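Local structure of transcriptional activator, putative (Pyrococcus furiosus, 1RTW) at residues W14-L18 and K130-A135; S117-T123 and E183-A187; W136-R140 and F152-S158. The protein is of unknown function but is a putative transcriptional activator of the all-helical TENA/THI-4/PQQC family. Residues are numbered along the deposited sequence.

Interaction 1: W14-L18 and K130-A135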
loop_
_atom_site.group_PDB
_atom_site.type_symbol
_atom_site.label_atom_id
_atom_site.label_comp_id
_atom_site.label_asym_id
_atom_site.label_seq_id
_atom_site.Cartn_x
_atom_site.Cartn_y
_atom_site.Cartn_z
ATOM N N TRP B 14 -28.841 -1.294 11.236
ATOM C CA TRP B 14 -28.730 -2.680 11.690
ATOM C C TRP B 14 -30.090 -3.342 11.865
ATOM O O TRP B 14 -30.241 -4.533 11.598
ATOM C CB TRP B 14 -27.921 -2.770 12.990
ATOM C CG TRP B 14 -26.443 -2.628 12.760
ATOM C CD1 TRP B 14 -25.819 -1.688 11.986
ATOM C CD2 TRP B 14 -25.406 -3.472 13.273
ATOM N NE1 TRP B 14 -24.468 -1.901 11.980
ATOM C CE2 TRP B 14 -24.183 -2.999 12.758
ATOM C CE3 TRP B 14 -25.390 -4.596 14.113
ATOM C CZ2 TRP B 14 -22.957 -3.594 13.057
ATOM C CZ3 TRP B 14 -24.170 -5.188 14.411
ATOM C CH2 TRP B 14 -22.972 -4.686 13.879
ATOM N N ARG B 15 -31.082 -2.561 12.290
ATOM C CA ARG B 15 -32.433 -3.076 12.489
ATOM C C ARG B 15 -32.965 -3.628 11.173
ATOM O O ARG B 15 -33.724 -4.599 11.161
ATOM C CB ARG B 15 -33.366 -1.979 13.013
ATOM C CG ARG B 15 -34.573 -2.509 13.777
ATOM C CD ARG B 15 -35.592 -1.417 14.061
ATOM N NE ARG B 15 -35.015 -0.282 14.783
ATOM C CZ ARG B 15 -34.970 0.964 14.312
ATOM N NH1 ARG B 15 -35.467 1.241 13.112
ATOM N NH2 ARG B 15 -34.422 1.933 15.037
ATOM N N ARG B 16 -32.543 -3.015 10.068
ATOM C CA ARG B 16 -32.960 -3.451 8.742
ATOM C C ARG B 16 -32.448 -4.857 8.401
ATOM O O ARG B 16 -33.037 -5.534 7.555
ATOM C CB ARG B 16 -32.571 -2.431 7.663
ATOM C CG ARG B 16 -33.416 -1.147 7.638
ATOM C CD ARG B 16 -32.930 -0.202 6.540
ATOM N NE ARG B 16 -33.660 1.063 6.490
ATOM C CZ ARG B 16 -33.283 2.114 5.764
ATOM N NH1 ARG B 16 -32.180 2.054 5.025
ATOM N NH2 ARG B 16 -34.008 3.227 5.772
ATOM N N PHE B 17 -31.356 -5.301 9.030
ATOM C CA PHE B 17 -30.884 -6.668 8.781
ATOM C C PHE B 17 -31.019 -7.608 9.986
ATOM O O PHE B 17 -30.553 -8.749 9.968
ATOM C CB PHE B 17 -29.483 -6.732 8.137
ATOM C CG PHE B 17 -28.354 -6.225 9.001
ATOM C CD1 PHE B 17 -27.789 -7.036 9.981
ATOM C CD2 PHE B 17 -27.773 -4.977 8.750
ATOM C CE1 PHE B 17 -26.662 -6.624 10.693
ATOM C CE2 PHE B 17 -26.647 -4.550 9.452
ATOM C CZ PHE B 17 -26.086 -5.377 10.424
ATOM N N LEU B 18 -31.734 -7.140 11.003
ATOM C CA LEU B 18 -31.973 -7.923 12.208
ATOM C C LEU B 18 -33.481 -7.979 12.471
ATOM O O LEU B 18 -33.984 -7.354 13.412
ATOM C CB LEU B 18 -31.245 -7.294 13.404
ATOM C CG LEU B 18 -29.714 -7.269 13.340
ATOM C CD1 LEU B 18 -29.130 -6.394 14.442
ATOM C CD2 LEU B 18 -29.186 -8.678 13.432
ATOM N N LYS B 130 -19.030 -8.202 13.852
ATOM C CA LYS B 130 -20.128 -8.001 14.783
ATOM C C LYS B 130 -21.472 -8.088 14.057
ATOM O O LYS B 130 -22.442 -8.641 14.587
ATOM C CB LYS B 130 -19.958 -6.655 15.486
ATOM C CG LYS B 130 -21.087 -6.254 16.403
ATOM C CD LYS B 130 -21.201 -7.161 17.604
ATOM C CE LYS B 130 -22.269 -6.656 18.548
ATOM N NZ LYS B 130 -22.510 -7.623 19.645
ATOM N N ALA B 131 -21.518 -7.578 12.830
ATOM C CA ALA B 131 -22.738 -7.627 12.035
ATOM C C ALA B 131 -23.159 -9.069 11.768
ATOM O O ALA B 131 -24.327 -9.424 11.947
ATOM C CB ALA B 131 -22.542 -6.906 10.725
ATOM N N TYR B 132 -22.205 -9.906 11.356
ATOM C CA TYR B 132 -22.512 -11.299 11.053
ATOM C C TYR B 132 -22.836 -12.117 12.289
ATOM O O TYR B 132 -23.664 -13.035 12.238
ATOM C CB TYR B 132 -21.384 -11.942 10.249
ATOM C CG TYR B 132 -21.777 -12.227 8.824
ATOM C CD1 TYR B 132 -21.347 -13.381 8.182
ATOM C CD2 TYR B 132 -22.617 -11.356 8.127
ATOM C CE1 TYR B 132 -21.750 -13.671 6.870
ATOM C CE2 TYR B 132 -23.027 -11.638 6.819
ATOM C CZ TYR B 132 -22.591 -12.794 6.195
ATOM O OH TYR B 132 -22.992 -13.060 4.898
ATOM N N TYR B 133 -22.201 -11.765 13.403
ATOM C CA TYR B 133 -22.446 -12.457 14.659
ATOM C C TYR B 133 -23.907 -12.252 15.053
ATOM O O TYR B 133 -24.607 -13.211 15.369
ATOM C CB TYR B 133 -21.509 -11.940 15.752
ATOM C CG TYR B 133 -21.712 -12.588 17.109
ATOM C CD1 TYR B 133 -21.796 -13.972 17.242
ATOM C CD2 TYR B 133 -21.828 -11.808 18.257
ATOM C CE1 TYR B 133 -21.995 -14.564 18.491
ATOM C CE2 TYR B 133 -22.026 -12.382 19.510
ATOM C CZ TYR B 133 -22.108 -13.759 19.626
ATOM O OH TYR B 133 -22.284 -14.324 20.877
ATOM N N GLU B 134 -24.373 -11.012 14.971
ATOM C CA GLU B 134 -25.757 -10.690 15.314
ATOM C C GLU B 134 -26.788 -11.320 14.375
ATOM O O GLU B 134 -27.767 -11.916 14.834
ATOM C CB GLU B 134 -25.955 -9.173 15.364
ATOM C CG GLU B 134 -25.223 -8.490 16.512
ATOM C CD GLU B 134 -25.643 -9.006 17.876
ATOM O OE1 GLU B 134 -26.846 -9.275 18.074
ATOM O OE2 GLU B 134 -24.769 -9.145 18.755
ATOM N N ALA B 135 -26.549 -11.218 13.067
ATOM C CA ALA B 135 -27.465 -11.762 12.061
ATOM C C ALA B 135 -27.663 -13.260 12.191
ATOM O O ALA B 135 -28.792 -13.744 12.219
ATOM C CB ALA B 135 -26.975 -11.422 10.668
#
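The six-membered end of the Trp14 indole points edge-first at the first turn of segment 130-135, its CH2 atom 3.4 Å from Ala131 N, 3.9 Å from Ala131 CB and 3.5 Å from Lys130 CG. This is how helix 11-15 and the turn that follows it pack on the long helix 118-142 in the all-helical TENA/THI-4/PQQC fold. The chain reverses through a type I beta turn from Arg15 to Leu18, closed by a weak hydrogen bond from Leu18 N to Arg15 O at 3.2 Å. Trp14, from the end of its helix, and Phe17 and Leu18, from the turn, all reach the same helix surface, while Arg15 and Arg16 stay out of reach of it. Two backbone pairs measure the approach: the CA atoms of Trp14 and Ala131 are 7.8 Å apart, those of Leu18 and Ala135 only 5.9 Å, so the segment comes nearer to the helix at its Leu18 end.

The contact is apolar, and the short side chains of Ala131 and Ala135 let larger groups come close. Phe17 CZ meets Ala131 CB at 3.9 Å. Leu18 CD2 lies 3.7 Å from Ala135 N and 3.8 Å from Glu134 CB. At the edge of the Trp14 ring, near its plane, the aliphatic parts of Lys130 and Glu134 make contact, Trp14 CZ3 being 4.1 Å from Glu134 CG. The indole nitrogen is satisfied by Ser195 on helix 181-201, the helix that Phe17 also touches through Leu199. Glu134 also pairs with Lys137, and within the segment Lys130 NZ forms a salt bridge to Glu134 OE2 at 2.9 Å.

Interaction 2: S117-T123 and E183-A187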
loop_
_atom_site.group_PDB
_atom_site.type_symbol
_atom_site.label_atom_id
_atom_site.label_comp_id
_atom_site.label_asym_id
_atom_site.label_seq_id
_atom_site.Cartn_x
_atom_site.Cartn_y
_atom_site.Cartn_z
ATOM N N SER B 117 -6.571 5.085 8.260
ATOM C CA SER B 117 -5.800 4.949 9.495
ATOM C C SER B 117 -6.050 3.527 10.023
ATOM O O SER B 117 -7.020 2.882 9.623
ATOM C CB SER B 117 -6.315 5.951 10.521
ATOM O OG SER B 117 -7.654 5.640 10.870
ATOM N N PHE B 118 -5.207 3.056 10.939
ATOM C CA PHE B 118 -5.390 1.715 11.491
ATOM C C PHE B 118 -6.743 1.620 12.203
ATOM O O PHE B 118 -7.460 0.621 12.067
ATOM C CB PHE B 118 -4.257 1.356 12.459
ATOM C CG PHE B 118 -4.353 -0.041 13.010
ATOM C CD1 PHE B 118 -4.238 -1.140 12.170
ATOM C CD2 PHE B 118 -4.566 -0.261 14.366
ATOM C CE1 PHE B 118 -4.333 -2.422 12.661
ATOM C CE2 PHE B 118 -4.661 -1.550 14.870
ATOM C CZ PHE B 118 -4.546 -2.630 14.015
ATOM N N LEU B 119 -7.100 2.703 12.898
ATOM C CA LEU B 119 -8.347 2.812 13.642
ATOM C C LEU B 119 -9.559 2.599 12.735
ATOM O O LEU B 119 -10.501 1.886 13.088
ATOM C CB LEU B 119 -8.425 4.190 14.314
ATOM C CG LEU B 119 -9.735 4.486 15.057
ATOM C CD1 LEU B 119 -9.860 3.586 16.291
ATOM C CD2 LEU B 119 -9.817 5.966 15.439
ATOM N N GLU B 120 -9.567 3.275 11.594
ATOM C CA GLU B 120 -10.658 3.120 10.637
ATOM C C GLU B 120 -10.720 1.662 10.162
ATOM O O GLU B 120 -11.795 1.057 10.078
ATOM C CB GLU B 120 -10.428 4.027 9.435
ATOM C CG GLU B 120 -10.541 5.535 9.712
ATOM C CD GLU B 120 -10.239 6.368 8.468
ATOM O OE1 GLU B 120 -9.052 6.461 8.071
ATOM O OE2 GLU B 120 -11.189 6.919 7.873
ATOM N N GLY B 121 -9.549 1.101 9.876
ATOM C CA GLY B 121 -9.477 -0.266 9.416
ATOM C C GLY B 121 -10.006 -1.243 10.447
ATOM O O GLY B 121 -10.839 -2.096 10.137
ATOM N N PHE B 122 -9.529 -1.110 11.680
ATOM C CA PHE B 122 -9.960 -1.990 12.753
ATOM C C PHE B 122 -11.443 -1.781 13.051
ATOM O O PHE B 122 -12.145 -2.727 13.396
ATOM C CB PHE B 122 -9.104 -1.790 14.009
ATOM C CG PHE B 122 -9.004 -3.024 14.863
ATOM C CD1 PHE B 122 -8.100 -4.024 14.547
ATOM C CD2 PHE B 122 -9.854 -3.216 15.943
ATOM C CE1 PHE B 122 -8.047 -5.200 15.288
ATOM C CE2 PHE B 122 -9.805 -4.389 16.689
ATOM C CZ PHE B 122 -8.900 -5.385 16.360
ATOM N N THR B 123 -11.922 -0.548 12.894
ATOM C CA THR B 123 -13.332 -0.258 13.114
ATOM C C THR B 123 -14.142 -1.015 12.059
ATOM O O THR B 123 -15.185 -1.607 12.372
ATOM C CB THR B 123 -13.625 1.275 13.040
ATOM O OG1 THR B 123 -12.989 1.930 14.139
ATOM C CG2 THR B 123 -15.106 1.560 13.123
ATOM N N GLU B 183 -10.216 11.822 14.609
ATOM C CA GLU B 183 -9.892 10.501 14.107
ATOM C C GLU B 183 -10.974 9.494 14.470
ATOM O O GLU B 183 -11.204 8.532 13.735
ATOM C CB GLU B 183 -8.518 10.072 14.622
ATOM C CG GLU B 183 -7.787 9.077 13.723
ATOM C CD GLU B 183 -7.622 9.562 12.281
ATOM O OE1 GLU B 183 -8.218 8.945 11.370
ATOM O OE2 GLU B 183 -6.885 10.545 12.052
ATOM N N LYS B 184 -11.653 9.721 15.591
ATOM C CA LYS B 184 -12.734 8.835 15.995
ATOM C C LYS B 184 -13.888 9.003 15.018
ATOM O O LYS B 184 -14.517 8.021 14.629
ATOM C CB LYS B 184 -13.213 9.132 17.417
ATOM C CG LYS B 184 -12.436 8.412 18.502
ATOM C CD LYS B 184 -13.024 8.671 19.882
ATOM C CE LYS B 184 -12.153 8.046 20.959
ATOM N NZ LYS B 184 -12.716 8.144 22.336
ATOM N N GLU B 185 -14.145 10.245 14.605
ATOM C CA GLU B 185 -15.223 10.542 13.660
ATOM C C GLU B 185 -14.990 9.871 12.314
ATOM O O GLU B 185 -15.938 9.443 11.657
ATOM C CB GLU B 185 -15.392 12.053 13.463
ATOM C CG GLU B 185 -16.467 12.692 14.341
ATOM C CD GLU B 185 -17.878 12.176 14.057
ATOM O OE1 GLU B 185 -18.236 11.957 12.877
ATOM O OE2 GLU B 185 -18.645 12.010 15.028
ATOM N N ARG B 186 -13.728 9.807 11.899
ATOM C CA ARG B 186 -13.360 9.167 10.639
ATOM C C ARG B 186 -13.791 7.704 10.728
ATOM O O ARG B 186 -14.429 7.178 9.818
ATOM C CB ARG B 186 -11.847 9.251 10.417
ATOM C CG ARG B 186 -11.327 10.625 10.013
ATOM C CD ARG B 186 -11.051 10.692 8.518
ATOM N NE ARG B 186 -10.483 11.980 8.127
ATOM C CZ ARG B 186 -10.009 12.261 6.915
ATOM N NH1 ARG B 186 -10.026 11.345 5.954
ATOM N NH2 ARG B 186 -9.518 13.469 6.662
ATOM N N ALA B 187 -13.474 7.077 11.858
ATOM C CA ALA B 187 -13.836 5.690 12.099
ATOM C C ALA B 187 -15.347 5.554 12.194
ATOM O O ALA B 187 -15.907 4.587 11.690
ATOM C CB ALA B 187 -13.179 5.185 13.371
#
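Helices 118-123 and 183-187 run in roughly the same direction, the axes of these short segments 32° apart (signed crossing angle -32°) and 8.7 Å apart at closest approach. The CA atoms of Glu120 and Ala187 come within 4.3 Å, which the small Ala187 side chain permits. This is near-parallel helix packing in the all-helical TENA/THI-4/PQQC fold, beside a capping box at the start of helix 118-142: Glu120 N donates to Ser117 OG (3.1 Å) and Ser117 N to Glu120 OE1 (2.8 Å, 172° at the hydrogen).

Leu119 CG packs on Ala187 CB at 3.9 Å, and Leu119 CD2 reaches Glu183 O at 3.4 Å. Phe2 of helix 2-8 touches both Thr123 and Ala187. The carboxylates of Glu120 and Glu183 are like charges, with their OE1 atoms 4.2 Å apart; Glu183 OE2 is hydrogen-bonded to His179 of the second subunit. Thr123 OG1 donates to Leu119 O at 2.7 Å and lies 3.3 Å from Ala187 CB.

Interaction 3: W136-R140 and F152-S158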
loop_
_atom_site.group_PDB
_atom_site.type_symbol
_atom_site.label_atom_id
_atom_site.label_comp_id
_atom_site.label_asym_id
_atom_site.label_seq_id
_atom_site.Cartn_x
_atom_site.Cartn_y
_atom_site.Cartn_z
ATOM N N TRP B 136 -26.559 -13.990 12.274
ATOM C CA TRP B 136 -26.620 -15.431 12.394
ATOM C C TRP B 136 -27.085 -15.860 13.783
ATOM O O TRP B 136 -27.621 -16.952 13.953
ATOM C CB TRP B 136 -25.280 -16.047 11.997
ATOM C CG TRP B 136 -25.019 -15.826 10.539
ATOM C CD1 TRP B 136 -24.222 -14.862 9.980
ATOM C CD2 TRP B 136 -25.642 -16.510 9.446
ATOM N NE1 TRP B 136 -24.318 -14.901 8.615
ATOM C CE2 TRP B 136 -25.176 -15.897 8.260
ATOM C CE3 TRP B 136 -26.543 -17.574 9.356
ATOM C CZ2 TRP B 136 -25.598 -16.318 6.994
ATOM C CZ3 TRP B 136 -26.959 -17.987 8.097
ATOM C CH2 TRP B 136 -26.481 -17.362 6.934
ATOM N N LYS B 137 -26.924 -14.977 14.762
ATOM C CA LYS B 137 -27.376 -15.271 16.117
ATOM C C LYS B 137 -28.904 -15.184 16.071
ATOM O O LYS B 137 -29.601 -16.022 16.646
ATOM C CB LYS B 137 -26.804 -14.256 17.111
ATOM C CG LYS B 137 -26.772 -14.747 18.548
ATOM C CD LYS B 137 -25.857 -13.894 19.420
ATOM C CE LYS B 137 -26.318 -12.444 19.490
ATOM N NZ LYS B 137 -25.410 -11.611 20.329
ATOM N N TRP B 138 -29.411 -14.192 15.337
ATOM C CA TRP B 138 -30.845 -14.015 15.182
ATOM C C TRP B 138 -31.422 -15.264 14.533
ATOM O O TRP B 138 -32.459 -15.772 14.954
ATOM C CB TRP B 138 -31.159 -12.806 14.301
ATOM C CG TRP B 138 -32.642 -12.507 14.229
ATOM C CD1 TRP B 138 -33.339 -11.644 15.019
ATOM C CD2 TRP B 138 -33.604 -13.109 13.350
ATOM N NE1 TRP B 138 -34.674 -11.672 14.697
ATOM C CE2 TRP B 138 -34.864 -12.562 13.678
ATOM C CE3 TRP B 138 -33.523 -14.058 12.325
ATOM C CZ2 TRP B 138 -36.040 -12.932 13.007
ATOM C CZ3 TRP B 138 -34.694 -14.427 11.660
ATOM C CH2 TRP B 138 -35.936 -13.864 12.009
ATOM N N VAL B 139 -30.747 -15.746 13.494
ATOM C CA VAL B 139 -31.189 -16.936 12.790
ATOM C C VAL B 139 -31.238 -18.159 13.707
ATOM O O VAL B 139 -32.221 -18.895 13.699
ATOM C CB VAL B 139 -30.307 -17.219 11.560
ATOM C CG1 VAL B 139 -30.659 -18.561 10.958
ATOM C CG2 VAL B 139 -30.507 -16.131 10.520
ATOM N N ARG B 140 -30.202 -18.360 14.517
ATOM C CA ARG B 140 -30.169 -19.504 15.425
ATOM C C ARG B 140 -31.313 -19.439 16.435
ATOM O O ARG B 140 -31.883 -20.466 16.810
ATOM C CB ARG B 140 -28.840 -19.566 16.183
ATOM C CG ARG B 140 -28.741 -20.761 17.135
ATOM C CD ARG B 140 -27.525 -20.671 18.049
ATOM N NE ARG B 140 -27.518 -19.438 18.839
ATOM C CZ ARG B 140 -26.457 -18.966 19.490
ATOM N NH1 ARG B 140 -25.303 -19.621 19.457
ATOM N NH2 ARG B 140 -26.545 -17.830 20.171
ATOM N N PHE B 152 -23.288 -23.072 8.552
ATOM C CA PHE B 152 -23.102 -21.618 8.531
ATOM C C PHE B 152 -23.747 -20.922 9.718
ATOM O O PHE B 152 -23.163 -20.004 10.296
ATOM C CB PHE B 152 -23.665 -21.025 7.240
ATOM C CG PHE B 152 -23.001 -21.545 6.014
ATOM C CD1 PHE B 152 -21.925 -20.876 5.462
ATOM C CD2 PHE B 152 -23.425 -22.729 5.435
ATOM C CE1 PHE B 152 -21.275 -21.380 4.353
ATOM C CE2 PHE B 152 -22.787 -23.244 4.327
ATOM C CZ PHE B 152 -21.705 -22.571 3.780
ATOM N N ILE B 153 -24.953 -21.356 10.071
ATOM C CA ILE B 153 -25.674 -20.777 11.188
ATOM C C ILE B 153 -24.874 -20.960 12.472
ATOM O O ILE B 153 -24.729 -20.024 13.254
ATOM C CB ILE B 153 -27.050 -21.427 11.362
ATOM C CG1 ILE B 153 -27.843 -21.304 10.070
ATOM C CG2 ILE B 153 -27.820 -20.736 12.478
ATOM C CD1 ILE B 153 -29.139 -22.059 10.091
ATOM N N ASN B 154 -24.345 -22.167 12.665
ATOM C CA ASN B 154 -23.557 -22.492 13.846
ATOM C C ASN B 154 -22.228 -21.760 13.911
ATOM O O ASN B 154 -21.870 -21.238 14.958
ATOM C CB ASN B 154 -23.292 -24.002 13.938
ATOM C CG ASN B 154 -24.527 -24.795 14.353
ATOM O OD1 ASN B 154 -25.438 -24.268 15.008
ATOM N ND2 ASN B 154 -24.561 -26.073 13.971
ATOM N N HIS B 155 -21.493 -21.723 12.803
ATOM C CA HIS B 155 -20.199 -21.059 12.808
ATOM C C HIS B 155 -20.253 -19.584 13.213
ATOM O O HIS B 155 -19.533 -19.168 14.116
ATOM C CB HIS B 155 -19.479 -21.205 11.460
ATOM C CG HIS B 155 -18.195 -20.430 11.391
ATOM N ND1 HIS B 155 -18.058 -19.294 10.623
ATOM C CD2 HIS B 155 -17.043 -20.563 12.080
ATOM C CE1 HIS B 155 -16.875 -18.756 10.855
ATOM N NE2 HIS B 155 -16.237 -19.501 11.734
ATOM N N TRP B 156 -21.140 -18.812 12.593
ATOM C CA TRP B 156 -21.222 -17.393 12.912
ATOM C C TRP B 156 -21.960 -17.024 14.196
ATOM O O TRP B 156 -21.839 -15.892 14.681
ATOM C CB TRP B 156 -21.758 -16.608 11.722
ATOM C CG TRP B 156 -20.741 -16.467 10.646
ATOM C CD1 TRP B 156 -19.474 -15.972 10.775
ATOM C CD2 TRP B 156 -20.898 -16.806 9.275
ATOM N NE1 TRP B 156 -18.831 -15.981 9.564
ATOM C CE2 TRP B 156 -19.689 -16.499 8.617
ATOM C CE3 TRP B 156 -21.946 -17.352 8.524
ATOM C CZ2 TRP B 156 -19.497 -16.698 7.255
ATOM C CZ3 TRP B 156 -21.762 -17.552 7.173
ATOM C CH2 TRP B 156 -20.544 -17.232 6.549
ATOM N N SER B 157 -22.709 -17.976 14.745
ATOM C CA SER B 157 -23.449 -17.752 15.984
ATOM C C SER B 157 -22.793 -18.466 17.167
ATOM O O SER B 157 -23.191 -18.266 18.315
ATOM C CB SER B 157 -24.898 -18.230 15.837
ATOM O OG SER B 157 -24.965 -19.643 15.715
ATOM N N SER B 158 -21.772 -19.276 16.887
ATOM C CA SER B 158 -21.077 -20.033 17.932
ATOM C C SER B 158 -20.432 -19.169 19.014
ATOM O O SER B 158 -20.148 -17.989 18.804
ATOM C CB SER B 158 -20.012 -20.948 17.318
ATOM O OG SER B 158 -18.892 -20.210 16.850
#
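A buried helix-helix contact joins the C-terminal part of helix 118-142 to the end of helix 150-157, with the contact's centre about 12 Å from the centre of the chain. The axes of 136-140 and 152-157 approach to 8.3 Å at 124° (signed crossing angle -124°), an oblique crossing, nearer perpendicular than antiparallel. It is tightest where the CA atoms of Lys137 and Ser157 lie 4.6 Å apart, and Ser157 CB fits into this gap, 3.5 Å from Trp136 O and 3.9 Å from Lys137 CA.

Trp136 is a knob in a hole formed by Phe152, Ile153, Trp156 and Ser157. Its CZ3 lies 4.0 Å from Ile153 CG1, and its CD1 3.5 Å from Trp156 CB. Trp156 CE3 lies over one face of the Trp136 ring, 3.4 Å from Trp136 NE1, but the ring planes meet obliquely at 32°. Farther along, Ile153 CG2 sits 3.9 Å from Val139 CG1 and 4.0 Å from Arg140 CB. Arg140 extends over Ser157, whose CB lies over one face of the guanidinium. Arg140 NH1 is 2.8 Å from Ser157 O, but the angle is too poor for a hydrogen bond.

Ser157 OG donates to Ile153 O at 2.5 Å, one turn back along its own helix. Trp156 NE1 bonds to Glu79 of helix 66-89, and the Trp156 side chain is about 4 Å from a bound phosphate ion, probably from the crystallisation liquor, though it may mark a pocket. A single knob-into-hole, Trp136, joins two helices of the all-helical TENA/THI-4/PQQC fold, within an aromatic cluster that Tyr132 joins edge-to-face against both tryptophans.

How the interactions relate
All three contacts use helix 118-142, at successive positions from its capped start to its later turns. Interactions 1 and 3 are neighbours, their centres 11 Å apart, and touch directly: Tyr133 CD1 is 3.2 Å from Trp156 O, and Tyr132 CD1 is 3.6 Å from Trp156 CE2. Residues 130-135 thus meet segment 14-18 and also pack against segment 152-158, whose Trp156 side chain is about 4 Å from the phosphate ion. Interaction 2 stands apart, its centre 21 Å from that of interaction 1 and 27 Å from that of interaction 3, on the opposite side of the chain's centre from the latter; the nearest atoms of interactions 2 and 3 are about 15 Å apart, those of 1 and 2 about 8 Å.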